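Local coordinates for single domain haemoglobin (PDB 2WY4), which binds heme as a single-domain bacterial globin and probably binds oxygen, with a likely role in nitric oxide turnover, at residues I30-Y35 with F42-Q47; A99-A104 with V121-I126; L87-E92 with D132-L137. One frame throughout, in Å; residues are numbered along the deposited sequence.

Interaction 1 of 3, residues I30-Y35 with F42-Q47. With HEM (protoporphyrin IX containing Fe), chain B.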
loop_
_atom_site.group_PDB
_atom_site.type_symbol
_atom_site.label_atom_id
_atom_site.label_comp_id
_atom_site.label_asym_id
_atom_site.label_seq_id
_atom_site.Cartn_x
_atom_site.Cartn_y
_atom_site.Cartn_z
ATOM N N ILE A 30 -12.858 -2.335 -2.650
ATOM C CA ILE A 30 -13.198 -0.906 -2.564
ATOM C C ILE A 30 -12.685 -0.160 -3.790
ATOM O O ILE A 30 -13.415 0.580 -4.423
ATOM C CB ILE A 30 -12.634 -0.291 -1.279
ATOM C CG1 ILE A 30 -13.380 -0.804 -0.051
ATOM C CG2 ILE A 30 -12.710 1.229 -1.352
ATOM C CD1 ILE A 30 -12.640 -0.629 1.233
ATOM N N MET A 31 -11.427 -0.365 -4.134
ATOM C CA MET A 31 -10.866 0.381 -5.218
ATOM C C MET A 31 -11.509 0.069 -6.555
ATOM O O MET A 31 -11.797 0.967 -7.320
ATOM C CB MET A 31 -9.362 0.255 -5.312
ATOM C CG MET A 31 -8.749 1.180 -6.347
ATOM S SD MET A 31 -6.952 1.298 -6.234
ATOM C CE MET A 31 -6.483 -0.378 -6.633
ATOM N N PHE A 32 -11.747 -1.215 -6.843
ATOM C CA PHE A 32 -12.357 -1.575 -8.116
ATOM C C PHE A 32 -13.806 -1.104 -8.193
ATOM O O PHE A 32 -14.301 -0.787 -9.272
ATOM C CB PHE A 32 -12.228 -3.067 -8.392
ATOM C CG PHE A 32 -10.804 -3.525 -8.569
ATOM C CD1 PHE A 32 -9.790 -2.619 -8.909
ATOM C CD2 PHE A 32 -10.482 -4.847 -8.394
ATOM C CE1 PHE A 32 -8.478 -3.046 -9.076
ATOM C CE2 PHE A 32 -9.165 -5.267 -8.571
ATOM C CZ PHE A 32 -8.181 -4.375 -8.884
ATOM N N ASN A 33 -14.475 -1.036 -7.057
ATOM C CA ASN A 33 -15.856 -0.529 -7.022
ATOM C C ASN A 33 -15.949 0.964 -7.184
ATOM O O ASN A 33 -16.847 1.457 -7.889
ATOM C CB ASN A 33 -16.512 -0.840 -5.685
ATOM C CG ASN A 33 -17.958 -0.396 -5.650
ATOM O OD1 ASN A 33 -18.801 -1.030 -6.259
ATOM N ND2 ASN A 33 -18.233 0.751 -5.022
ATOM N N ASP A 34 -15.062 1.707 -6.512
ATOM C CA ASP A 34 -15.135 3.171 -6.471
ATOM C C ASP A 34 -14.387 3.807 -7.622
ATOM O O ASP A 34 -14.711 4.925 -8.058
ATOM C CB ASP A 34 -14.531 3.698 -5.162
ATOM C CG ASP A 34 -15.415 3.491 -3.952
ATOM O OD1 ASP A 34 -16.555 2.997 -4.085
ATOM O OD2 ASP A 34 -14.991 3.793 -2.800
ATOM N N TYR A 35 -13.360 3.096 -8.108
ATOM C CA TYR A 35 -12.472 3.591 -9.164
ATOM C C TYR A 35 -12.295 2.505 -10.243
ATOM O O TYR A 35 -11.195 2.044 -10.567
ATOM C CB TYR A 35 -11.130 4.025 -8.575
ATOM C CG TYR A 35 -11.297 5.104 -7.526
ATOM C CD1 TYR A 35 -11.449 4.782 -6.182
ATOM C CD2 TYR A 35 -11.325 6.442 -7.873
ATOM C CE1 TYR A 35 -11.629 5.753 -5.213
ATOM C CE2 TYR A 35 -11.487 7.438 -6.885
ATOM C CZ TYR A 35 -11.624 7.077 -5.563
ATOM O OH TYR A 35 -11.811 7.990 -4.549
ATOM N N PHE A 42 -4.690 -3.864 -13.711
ATOM C CA PHE A 42 -4.359 -5.054 -12.956
ATOM C C PHE A 42 -4.723 -6.317 -13.714
ATOM O O PHE A 42 -5.629 -6.305 -14.535
ATOM C CB PHE A 42 -5.154 -5.053 -11.652
ATOM C CG PHE A 42 -4.758 -3.953 -10.706
ATOM C CD1 PHE A 42 -5.275 -2.663 -10.819
ATOM C CD2 PHE A 42 -3.892 -4.218 -9.697
ATOM C CE1 PHE A 42 -4.872 -1.698 -9.963
ATOM C CE2 PHE A 42 -3.515 -3.240 -8.838
ATOM C CZ PHE A 42 -4.021 -1.965 -8.974
ATOM N N ASN A 43 -4.003 -7.385 -13.407
ATOM C CA ASN A 43 -4.307 -8.678 -13.977
ATOM C C ASN A 43 -5.310 -9.401 -13.084
ATOM O O ASN A 43 -5.008 -9.767 -11.965
ATOM C CB ASN A 43 -3.022 -9.488 -14.148
ATOM C CG ASN A 43 -2.104 -8.869 -15.171
ATOM O OD1 ASN A 43 -2.477 -8.757 -16.355
ATOM N ND2 ASN A 43 -0.922 -8.434 -14.743
ATOM N N MET A 44 -6.524 -9.622 -13.574
ATOM C CA MET A 44 -7.503 -10.290 -12.729
ATOM C C MET A 44 -7.153 -11.717 -12.325
ATOM O O MET A 44 -7.593 -12.190 -11.294
ATOM C CB MET A 44 -8.897 -10.207 -13.342
ATOM C CG MET A 44 -9.449 -8.771 -13.414
ATOM S SD MET A 44 -9.516 -7.921 -11.821
ATOM C CE MET A 44 -8.070 -6.959 -11.861
ATOM N N GLU A 45 -6.366 -12.399 -13.151
ATOM C CA GLU A 45 -5.948 -13.744 -12.790
ATOM C C GLU A 45 -5.167 -13.680 -11.495
ATOM O O GLU A 45 -5.247 -14.577 -10.667
ATOM C CB GLU A 45 -5.080 -14.355 -13.911
ATOM C CG GLU A 45 -4.744 -15.803 -13.712
ATOM C CD GLU A 45 -3.649 -16.250 -14.670
ATOM O OE1 GLU A 45 -3.847 -16.008 -15.888
ATOM O OE2 GLU A 45 -2.594 -16.796 -14.206
ATOM N N LYS A 46 -4.381 -12.609 -11.350
ATOM C CA LYS A 46 -3.530 -12.430 -10.154
ATOM C C LYS A 46 -4.375 -12.031 -8.932
ATOM O O LYS A 46 -3.928 -12.188 -7.804
ATOM C CB LYS A 46 -2.403 -11.403 -10.439
ATOM C CG LYS A 46 -1.034 -11.661 -9.776
ATOM C CD LYS A 46 -0.056 -10.494 -9.935
ATOM C CE LYS A 46 1.103 -10.593 -8.983
ATOM N NZ LYS A 46 1.985 -9.411 -8.701
ATOM N N GLN A 47 -5.593 -11.549 -9.182
ATOM C CA GLN A 47 -6.493 -11.229 -8.086
ATOM C C GLN A 47 -7.152 -12.530 -7.638
ATOM O O GLN A 47 -7.217 -12.844 -6.460
ATOM C CB GLN A 47 -7.578 -10.260 -8.560
ATOM C CG GLN A 47 -7.153 -8.808 -8.761
ATOM C CD GLN A 47 -6.804 -8.104 -7.476
ATOM O OE1 GLN A 47 -7.549 -8.190 -6.493
ATOM N NE2 GLN A 47 -5.652 -7.423 -7.471
HETATM C CHA HEM B . 1.610 -4.015 -8.560
HETATM C CHB HEM B . 2.660 -2.353 -4.171
HETATM C CHC HEM B . 0.446 1.789 -5.251
HETATM C CHD HEM B . -1.154 -0.152 -9.402
HETATM C C1A HEM B . 2.153 -3.907 -7.336
HETATM C C2A HEM B . 2.961 -4.879 -6.664
HETATM C C3A HEM B . 3.252 -4.440 -5.425
HETATM C C4A HEM B . 2.601 -3.149 -5.304
HETATM C CMA HEM B . 4.112 -5.153 -4.372
HETATM C CAA HEM B . 3.426 -6.214 -7.298
HETATM C CBA HEM B . 4.352 -5.979 -8.493
HETATM C CGA HEM B . 5.825 -5.995 -8.241
HETATM O O1A HEM B . 6.270 -6.477 -7.166
HETATM O O2A HEM B . 6.578 -5.563 -9.185
HETATM C C1B HEM B . 2.121 -1.098 -4.074
HETATM C C2B HEM B . 2.237 -0.242 -2.949
HETATM C C3B HEM B . 1.624 0.915 -3.252
HETATM C C4B HEM B . 1.109 0.814 -4.572
HETATM C CMB HEM B . 2.871 -0.631 -1.620
HETATM C CAB HEM B . 1.405 2.165 -2.390
HETATM C CBB HEM B . 2.368 2.679 -1.646
HETATM C C1C HEM B . -0.148 1.679 -6.486
HETATM C C2C HEM B . -0.870 2.658 -7.219
HETATM C C3C HEM B . -1.305 2.095 -8.326
HETATM C C4C HEM B . -0.912 0.709 -8.347
HETATM C CMC HEM B . -1.023 4.127 -6.792
HETATM C CAC HEM B . -2.124 2.778 -9.409
HETATM C CBC HEM B . -3.340 2.301 -9.704
HETATM C C1D HEM B . -0.527 -1.376 -9.531
HETATM C C2D HEM B . -0.752 -2.228 -10.635
HETATM C C3D HEM B . 0.090 -3.434 -10.421
HETATM C C4D HEM B . 0.761 -3.176 -9.190
HETATM C CMD HEM B . -1.659 -1.950 -11.813
HETATM C CAD HEM B . 0.205 -4.678 -11.285
HETATM C CBD HEM B . -0.563 -5.807 -10.604
HETATM C CGD HEM B . -0.806 -6.998 -11.481
HETATM O O1D HEM B . -1.945 -7.479 -11.480
HETATM O O2D HEM B . 0.172 -7.449 -12.137
HETATM N NA HEM B . 1.925 -2.844 -6.488
HETATM N NB HEM B . 1.443 -0.430 -5.062
HETATM N NC HEM B . -0.183 0.489 -7.198
HETATM N ND HEM B . 0.370 -1.957 -8.665
HETATM FE FE HEM B . 0.906 -1.187 -6.861
#

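Interaction 2 of 3, residues A99-A104 with V121-I126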
loop_
_atom_site.group_PDB
_atom_site.type_symbol
_atom_site.label_atom_id
_atom_site.label_comp_id
_atom_site.label_asym_id
_atom_site.label_seq_id
_atom_site.Cartn_x
_atom_site.Cartn_y
_atom_site.Cartn_z
ATOM N N ALA A 99 -6.887 6.489 -0.064
ATOM C CA ALA A 99 -8.259 6.559 0.397
ATOM C C ALA A 99 -8.855 5.151 0.535
ATOM O O ALA A 99 -9.502 4.841 1.536
ATOM C CB ALA A 99 -9.089 7.418 -0.540
ATOM N N CYS A 100 -8.573 4.284 -0.437
ATOM C CA CYS A 100 -9.145 2.954 -0.407
ATOM C C CYS A 100 -8.473 2.092 0.671
ATOM O O CYS A 100 -9.133 1.317 1.343
ATOM C CB CYS A 100 -8.986 2.281 -1.760
ATOM S SG CYS A 100 -9.911 3.098 -3.071
ATOM N N LEU A 101 -7.169 2.251 0.840
ATOM C CA LEU A 101 -6.479 1.502 1.875
ATOM C C LEU A 101 -6.939 1.916 3.273
ATOM O O LEU A 101 -7.198 1.074 4.133
ATOM C CB LEU A 101 -4.968 1.674 1.782
ATOM C CG LEU A 101 -4.148 0.906 2.820
ATOM C CD1 LEU A 101 -4.342 -0.610 2.653
ATOM C CD2 LEU A 101 -2.698 1.297 2.714
ATOM N N LEU A 102 -7.051 3.215 3.524
ATOM C CA LEU A 102 -7.507 3.666 4.826
ATOM C C LEU A 102 -8.930 3.202 5.120
ATOM O O LEU A 102 -9.261 2.836 6.265
ATOM C CB LEU A 102 -7.364 5.193 4.994
ATOM C CG LEU A 102 -6.000 5.568 5.627
ATOM C CD1 LEU A 102 -5.978 5.285 7.119
ATOM C CD2 LEU A 102 -4.799 4.872 4.956
ATOM N N LYS A 103 -9.774 3.185 4.101
ATOM C CA LYS A 103 -11.111 2.680 4.284
ATOM C C LYS A 103 -11.113 1.179 4.602
ATOM O O LYS A 103 -11.855 0.727 5.446
ATOM C CB LYS A 103 -11.992 2.998 3.070
ATOM C CG LYS A 103 -13.379 2.479 3.234
ATOM C CD LYS A 103 -14.335 3.076 2.238
ATOM C CE LYS A 103 -14.434 2.296 0.962
ATOM N NZ LYS A 103 -15.818 2.421 0.392
ATOM N N ALA A 104 -10.270 0.423 3.906
ATOM C CA ALA A 104 -10.157 -1.005 4.156
ATOM C C ALA A 104 -9.725 -1.246 5.605
ATOM O O ALA A 104 -10.232 -2.152 6.276
ATOM C CB ALA A 104 -9.125 -1.637 3.185
ATOM N N VAL A 121 -0.695 9.062 8.289
ATOM C CA VAL A 121 0.634 9.644 8.220
ATOM C C VAL A 121 1.653 8.713 7.518
ATOM O O VAL A 121 2.430 9.144 6.644
ATOM C CB VAL A 121 1.106 10.008 9.640
ATOM C CG1 VAL A 121 2.519 10.477 9.645
ATOM C CG2 VAL A 121 0.213 11.109 10.241
ATOM N N ALA A 122 1.666 7.455 7.923
ATOM C CA ALA A 122 2.588 6.499 7.339
ATOM C C ALA A 122 2.342 6.369 5.859
ATOM O O ALA A 122 3.290 6.316 5.093
ATOM C CB ALA A 122 2.458 5.146 7.991
ATOM N N TYR A 123 1.084 6.255 5.462
ATOM C CA TYR A 123 0.805 6.116 4.038
ATOM C C TYR A 123 1.360 7.298 3.242
ATOM O O TYR A 123 1.934 7.144 2.183
ATOM C CB TYR A 123 -0.686 5.929 3.721
ATOM C CG TYR A 123 -0.878 5.784 2.215
ATOM C CD1 TYR A 123 -0.643 4.552 1.595
ATOM C CD2 TYR A 123 -1.140 6.871 1.419
ATOM C CE1 TYR A 123 -0.733 4.408 0.264
ATOM C CE2 TYR A 123 -1.257 6.732 0.061
ATOM C CZ TYR A 123 -1.018 5.503 -0.527
ATOM O OH TYR A 123 -1.111 5.372 -1.899
ATOM N N GLY A 124 1.180 8.513 3.760
ATOM C CA GLY A 124 1.717 9.632 3.044
ATOM C C GLY A 124 3.205 9.478 2.811
ATOM O O GLY A 124 3.704 9.787 1.730
ATOM N N LYS A 125 3.921 9.010 3.827
ATOM C CA LYS A 125 5.356 8.856 3.711
ATOM C C LYS A 125 5.757 7.735 2.741
ATOM O O LYS A 125 6.690 7.879 1.962
ATOM C CB LYS A 125 5.958 8.591 5.080
ATOM C CG LYS A 125 5.874 9.782 6.013
ATOM C CD LYS A 125 6.292 9.408 7.410
ATOM C CE LYS A 125 6.213 10.590 8.374
ATOM N NZ LYS A 125 6.947 10.300 9.635
ATOM N N ILE A 126 5.039 6.624 2.796
ATOM C CA ILE A 126 5.306 5.457 1.958
ATOM C C ILE A 126 5.030 5.828 0.508
ATOM O O ILE A 126 5.829 5.585 -0.385
ATOM C CB ILE A 126 4.404 4.321 2.419
ATOM C CG1 ILE A 126 4.795 3.847 3.795
ATOM C CG2 ILE A 126 4.507 3.153 1.460
ATOM C CD1 ILE A 126 3.742 2.995 4.450
#

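Interaction 3 of 3, residues L87-E92 with D132-L137. With HEM (protoporphyrin IX containing Fe), chain B.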
loop_
_atom_site.group_PDB
_atom_site.type_symbol
_atom_site.label_atom_id
_atom_site.label_comp_id
_atom_site.label_asym_id
_atom_site.label_seq_id
_atom_site.Cartn_x
_atom_site.Cartn_y
_atom_site.Cartn_z
ATOM N N LEU A 87 3.006 0.217 -16.162
ATOM C CA LEU A 87 1.548 0.214 -16.264
ATOM C C LEU A 87 0.903 1.598 -16.188
ATOM O O LEU A 87 -0.313 1.720 -16.231
ATOM C CB LEU A 87 0.966 -0.696 -15.183
ATOM C CG LEU A 87 1.176 -2.184 -15.523
ATOM C CD1 LEU A 87 0.787 -3.085 -14.381
ATOM C CD2 LEU A 87 0.409 -2.567 -16.812
ATOM N N GLY A 88 1.725 2.631 -16.122
ATOM C CA GLY A 88 1.237 4.007 -16.120
ATOM C C GLY A 88 0.675 4.488 -14.813
ATOM O O GLY A 88 -0.205 5.354 -14.811
ATOM N N VAL A 89 1.181 3.951 -13.705
ATOM C CA VAL A 89 0.834 4.458 -12.395
ATOM C C VAL A 89 1.428 5.857 -12.274
ATOM O O VAL A 89 2.635 6.063 -12.425
ATOM C CB VAL A 89 1.408 3.564 -11.304
ATOM C CG1 VAL A 89 1.197 4.196 -9.953
ATOM C CG2 VAL A 89 0.797 2.167 -11.384
ATOM N N LYS A 90 0.576 6.826 -11.948
ATOM C CA LYS A 90 1.010 8.201 -11.792
ATOM C C LYS A 90 0.945 8.669 -10.366
ATOM O O LYS A 90 0.243 8.086 -9.542
ATOM C CB LYS A 90 0.147 9.144 -12.623
ATOM C CG LYS A 90 0.044 8.779 -14.072
ATOM C CD LYS A 90 1.376 8.911 -14.764
ATOM C CE LYS A 90 1.320 8.281 -16.143
ATOM N NZ LYS A 90 2.557 8.539 -16.926
ATOM N N GLU A 91 1.635 9.779 -10.086
ATOM C CA GLU A 91 1.581 10.393 -8.777
ATOM C C GLU A 91 0.151 10.552 -8.330
ATOM O O GLU A 91 -0.164 10.323 -7.172
ATOM C CB GLU A 91 2.224 11.790 -8.788
ATOM C CG GLU A 91 3.651 11.865 -9.291
ATOM C CD GLU A 91 4.175 13.288 -9.326
ATOM O OE1 GLU A 91 3.594 14.160 -8.607
ATOM O OE2 GLU A 91 5.162 13.537 -10.076
ATOM N N GLU A 92 -0.726 10.958 -9.246
ATOM C CA GLU A 92 -2.101 11.238 -8.902
ATOM C C GLU A 92 -2.943 10.016 -8.565
ATOM O O GLU A 92 -4.072 10.152 -8.130
ATOM C CB GLU A 92 -2.776 12.021 -10.042
ATOM C CG GLU A 92 -2.223 13.408 -10.254
ATOM C CD GLU A 92 -0.818 13.454 -10.802
ATOM O OE1 GLU A 92 -0.475 12.609 -11.658
ATOM O OE2 GLU A 92 -0.042 14.377 -10.400
ATOM N N ASP A 132 8.628 9.188 -5.602
ATOM C CA ASP A 132 9.916 9.807 -5.945
ATOM C C ASP A 132 10.789 8.888 -6.785
ATOM O O ASP A 132 11.459 9.328 -7.738
ATOM C CB ASP A 132 10.689 10.279 -4.702
ATOM C CG ASP A 132 10.050 11.502 -4.010
ATOM O OD1 ASP A 132 9.138 12.151 -4.580
ATOM O OD2 ASP A 132 10.376 11.851 -2.861
ATOM N N ILE A 133 10.784 7.599 -6.461
ATOM C CA ILE A 133 11.548 6.624 -7.233
ATOM C C ILE A 133 10.962 6.492 -8.650
ATOM O O ILE A 133 11.704 6.481 -9.645
ATOM C CB ILE A 133 11.580 5.246 -6.497
ATOM C CG1 ILE A 133 12.557 5.310 -5.332
ATOM C CG2 ILE A 133 11.951 4.095 -7.410
ATOM C CD1 ILE A 133 12.566 4.115 -4.439
ATOM N N GLU A 134 9.632 6.425 -8.728
ATOM C CA GLU A 134 8.943 6.320 -9.989
ATOM C C GLU A 134 9.109 7.581 -10.851
ATOM O O GLU A 134 9.269 7.495 -12.064
ATOM C CB GLU A 134 7.479 5.929 -9.742
ATOM C CG GLU A 134 7.410 4.464 -9.287
ATOM C CD GLU A 134 6.123 4.054 -8.594
ATOM O OE1 GLU A 134 5.092 4.753 -8.753
ATOM O OE2 GLU A 134 6.128 2.999 -7.913
ATOM N N LYS A 135 9.094 8.744 -10.216
ATOM C CA LYS A 135 9.294 9.996 -10.946
ATOM C C LYS A 135 10.621 9.952 -11.668
ATOM O O LYS A 135 10.710 10.347 -12.837
ATOM C CB LYS A 135 9.229 11.192 -9.996
ATOM C CG LYS A 135 7.857 11.777 -9.822
ATOM C CD LYS A 135 7.884 12.968 -8.862
ATOM C CE LYS A 135 8.695 14.123 -9.413
ATOM N NZ LYS A 135 8.561 15.358 -8.564
ATOM N N LYS A 136 11.662 9.482 -10.980
ATOM C CA LYS A 136 12.972 9.339 -11.602
ATOM C C LYS A 136 12.892 8.399 -12.783
ATOM O O LYS A 136 13.488 8.661 -13.822
ATOM C CB LYS A 136 14.023 8.832 -10.615
ATOM C CG LYS A 136 14.548 9.895 -9.686
ATOM C CD LYS A 136 15.833 9.442 -9.003
ATOM C CE LYS A 136 16.098 10.217 -7.715
ATOM N NZ LYS A 136 16.251 11.690 -7.908
ATOM N N LEU A 137 12.171 7.287 -12.646
ATOM C CA LEU A 137 12.054 6.364 -13.777
ATOM C C LEU A 137 11.390 6.996 -14.966
ATOM O O LEU A 137 11.806 6.812 -16.094
ATOM C CB LEU A 137 11.278 5.098 -13.402
ATOM C CG LEU A 137 12.118 4.021 -12.774
ATOM C CD1 LEU A 137 11.221 2.794 -12.550
ATOM C CD2 LEU A 137 13.327 3.659 -13.640
HETATM C CHA HEM B . 1.610 -4.015 -8.560
HETATM C CHB HEM B . 2.660 -2.353 -4.171
HETATM C CHC HEM B . 0.446 1.789 -5.251
HETATM C CHD HEM B . -1.154 -0.152 -9.402
HETATM C C1A HEM B . 2.153 -3.907 -7.336
HETATM C C2A HEM B . 2.961 -4.879 -6.664
HETATM C C3A HEM B . 3.252 -4.440 -5.425
HETATM C C4A HEM B . 2.601 -3.149 -5.304
HETATM C CMA HEM B . 4.112 -5.153 -4.372
HETATM C CAA HEM B . 3.426 -6.214 -7.298
HETATM C CBA HEM B . 4.352 -5.979 -8.493
HETATM C CGA HEM B . 5.825 -5.995 -8.241
HETATM O O1A HEM B . 6.270 -6.477 -7.166
HETATM O O2A HEM B . 6.578 -5.563 -9.185
HETATM C C1B HEM B . 2.121 -1.098 -4.074
HETATM C C2B HEM B . 2.237 -0.242 -2.949
HETATM C C3B HEM B . 1.624 0.915 -3.252
HETATM C C4B HEM B . 1.109 0.814 -4.572
HETATM C CMB HEM B . 2.871 -0.631 -1.620
HETATM C CAB HEM B . 1.405 2.165 -2.390
HETATM C CBB HEM B . 2.368 2.679 -1.646
HETATM C C1C HEM B . -0.148 1.679 -6.486
HETATM C C2C HEM B . -0.870 2.658 -7.219
HETATM C C3C HEM B . -1.305 2.095 -8.326
HETATM C C4C HEM B . -0.912 0.709 -8.347
HETATM C CMC HEM B . -1.023 4.127 -6.792
HETATM C CAC HEM B . -2.124 2.778 -9.409
HETATM C CBC HEM B . -3.340 2.301 -9.704
HETATM C C1D HEM B . -0.527 -1.376 -9.531
HETATM C C2D HEM B . -0.752 -2.228 -10.635
HETATM C C3D HEM B . 0.090 -3.434 -10.421
HETATM C C4D HEM B . 0.761 -3.176 -9.190
HETATM C CMD HEM B . -1.659 -1.950 -11.813
HETATM C CAD HEM B . 0.205 -4.678 -11.285
HETATM C CBD HEM B . -0.563 -5.807 -10.604
HETATM C CGD HEM B . -0.806 -6.998 -11.481
HETATM O O1D HEM B . -1.945 -7.479 -11.480
HETATM O O2D HEM B . 0.172 -7.449 -12.137
HETATM N NA HEM B . 1.925 -2.844 -6.488
HETATM N NB HEM B . 1.443 -0.430 -5.062
HETATM N NC HEM B . -0.183 0.489 -7.198
HETATM N ND HEM B . 0.370 -1.957 -8.665
HETATM FE FE HEM B . 0.906 -1.187 -6.861
HETATM O O HOH W 1 4.161 6.874 -10.083
#

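Interaction 1 of 3, residues I30-Y35 with F42-Q47
The edge of F32 meets the face of F42 on the distal side of the heme, in a globin fold. F42 fits the conserved phenylalanine at topological position CD1, which packs on the heme in globins. It also lines the cyanide pocket. The ring centroids are 5.3 Å apart and the planes are 66° apart.

F42 can be followed outward from its backbone. Its CB lies 4.2 Å from F32 CZ and near the propionate oxygen O1D. With CG beside the backbone N (chi1 -67°), the ring is turned in between F32 and the porphyrin. CG lies between F32 CZ and the heme methyl CMD, which covers the centre of the ring's other face. F42 CD1 touches F32 CE1 at 3.7 Å. CD2 faces CBD of a propionate arm, and CE1 lies between CMD and M31 CE. CE2 packs on heme C2D. At the tip, F42 CZ comes to 3.4 Å from the heme meso carbon CHD. The ring is thus held between protein and cofactor, which should restrict its rotation.

M31 reaches CZ of F42 with its methyl CE, crossing the ring's direction at about a right angle. The bend at its last torsion (chi3 64°) turns CE toward this tip. Beyond F32, two side chains approach from the opposite direction. The amide carbon CD of Q47 sits at the edge of the F32 ring. M44 makes an oblique Met-aromatic contact, its SD 5.0 Å from the ring centroid. Y28 also brings its ring against both phenylalanines.

The next residue, N43, binds the heme. Its backbone N gives a nearly straight hydrogen bond to propionate oxygen O1D at 2.8 Å, and its ND2 gives a more bent one to O2D at 3.0 Å.

Interaction 2 of 3, residues A99-A104 with V121-I126
Y123 projects from helix 113-139 toward L101 and L102 of helix 94-109. These are the last two long helices of the globin fold, the G and H helices in globin nomenclature. The contact is wholly apolar, and no hydrogen bond crosses it.

The closer part involves L101. Its methyl CD2 lies 4.0 Å from Y123 CD1, at ordinary van der Waals distance. It comes at the ring obliquely. Both side chains leave their helices with CG opposite the backbone N (chi1 -179° for L101 and -180° for Y123), and each CB points at the other helix. Both residues are buried. The second leucine branch, CD1, is directed away from the ring.

The looser part lies one residue further along helix 94-109. L102 is partly exposed and marks the open side of the contact, and its CB does not aim at Y123. Its methyl CD2 still comes to 4.4 Å from Y123 CB, so it touches the root of the tyrosine and not its ring. The CA atoms of L102 and Y123 are 8.7 Å apart, the closest backbone pair of the two segments. Only 105 Å² is buried in all. L102 also packs on L116 and W119, an earlier part of Y123's own helix.

The polar end of Y123 is satisfied away from these leucines. Its OH is hydrogen-bonded to the backbone O of Y94, near the start of helix 94-109. The tyrosine therefore joins the two helices twice, by packing and by a polar bond. Its side chain also touches the heme, as does that of I126.

Other helices complete the setting. L101 packs on I60 of helix 51-65, and I126 on A63 of the same helix. On another side of helix 94-109, C100 and A104 meet M31 and L23 of helix 4-34.

Interaction 3 of 3, residues L87-E92 with D132-L137
V89 stands between two flat groups, the heme macrocycle and the carboxylate of E134. The valine covers a corner of the proximal face of the porphyrin, opposite the face that carries F42. Its CG1 is 3.6 Å from heme C3C, and its CG2 is 3.6 Å from the meso carbon CHD. The first torsion (chi1 173°) spreads the two methyls over this rim of the macrocycle. L87 adds its CD1 at 3.5 Å from the heme carbon CAD, where a propionate begins.

The carboxylate of E134 meets V89 less closely. Its OE1 is 4.1 Å from V89 CG1, which lies about 32° out of the carboxylate plane. The two residues are joined more firmly by one water. It donates to V89 O at 2.9 Å and to E134 OE1 at 2.7 Å, so both of its hydrogens are used. OE1 also takes a hydrogen bond from Y94 OH, and V89 O one from Y138 OH. OE2 is hydrogen-bonded to ND1 of H84, the axial ligand of the iron.

Outside this buried part, E91 and K135 cross at a slant near the surface. In one conformer of E91, OE2 and K135 NZ are 4.1 Å apart, beyond a salt bridge. E91 has a second conformer, so this detail is doubtful.

G88, with positive phi, closes helix 74-86 in a Schellman motif. That turn carries the chain from the heme-ligand helix toward helix 94-109.

The arrangement matches the proximal network of flavohaemoglobins, in which a glutamate and a tyrosine support the heme-bound histidine. An acceptor on ND1 probably makes H84 a stronger electron donor to the iron. The water and Y94 fix OE1, and so help to orient the carboxylate that receives the histidine N-H.

The three contacts lie around one heme in a single all-helical globin domain. Along the chain interaction 1 closes first. Interaction 3 then opens at 87-92, and both segments of interaction 2 fall before it closes at 132-137. The centres of interactions 1 and 2 are about 17 Å apart, as are those of 2 and 3; those of 1 and 3 are about 19 Å apart. Interactions 1 and 2 touch where helix 4-34 meets helix 94-109. Interactions 2 and 3 share helix 113-139. Interactions 1 and 3 hold the heme from its distal and proximal faces, while interaction 2 joins the helices beside it.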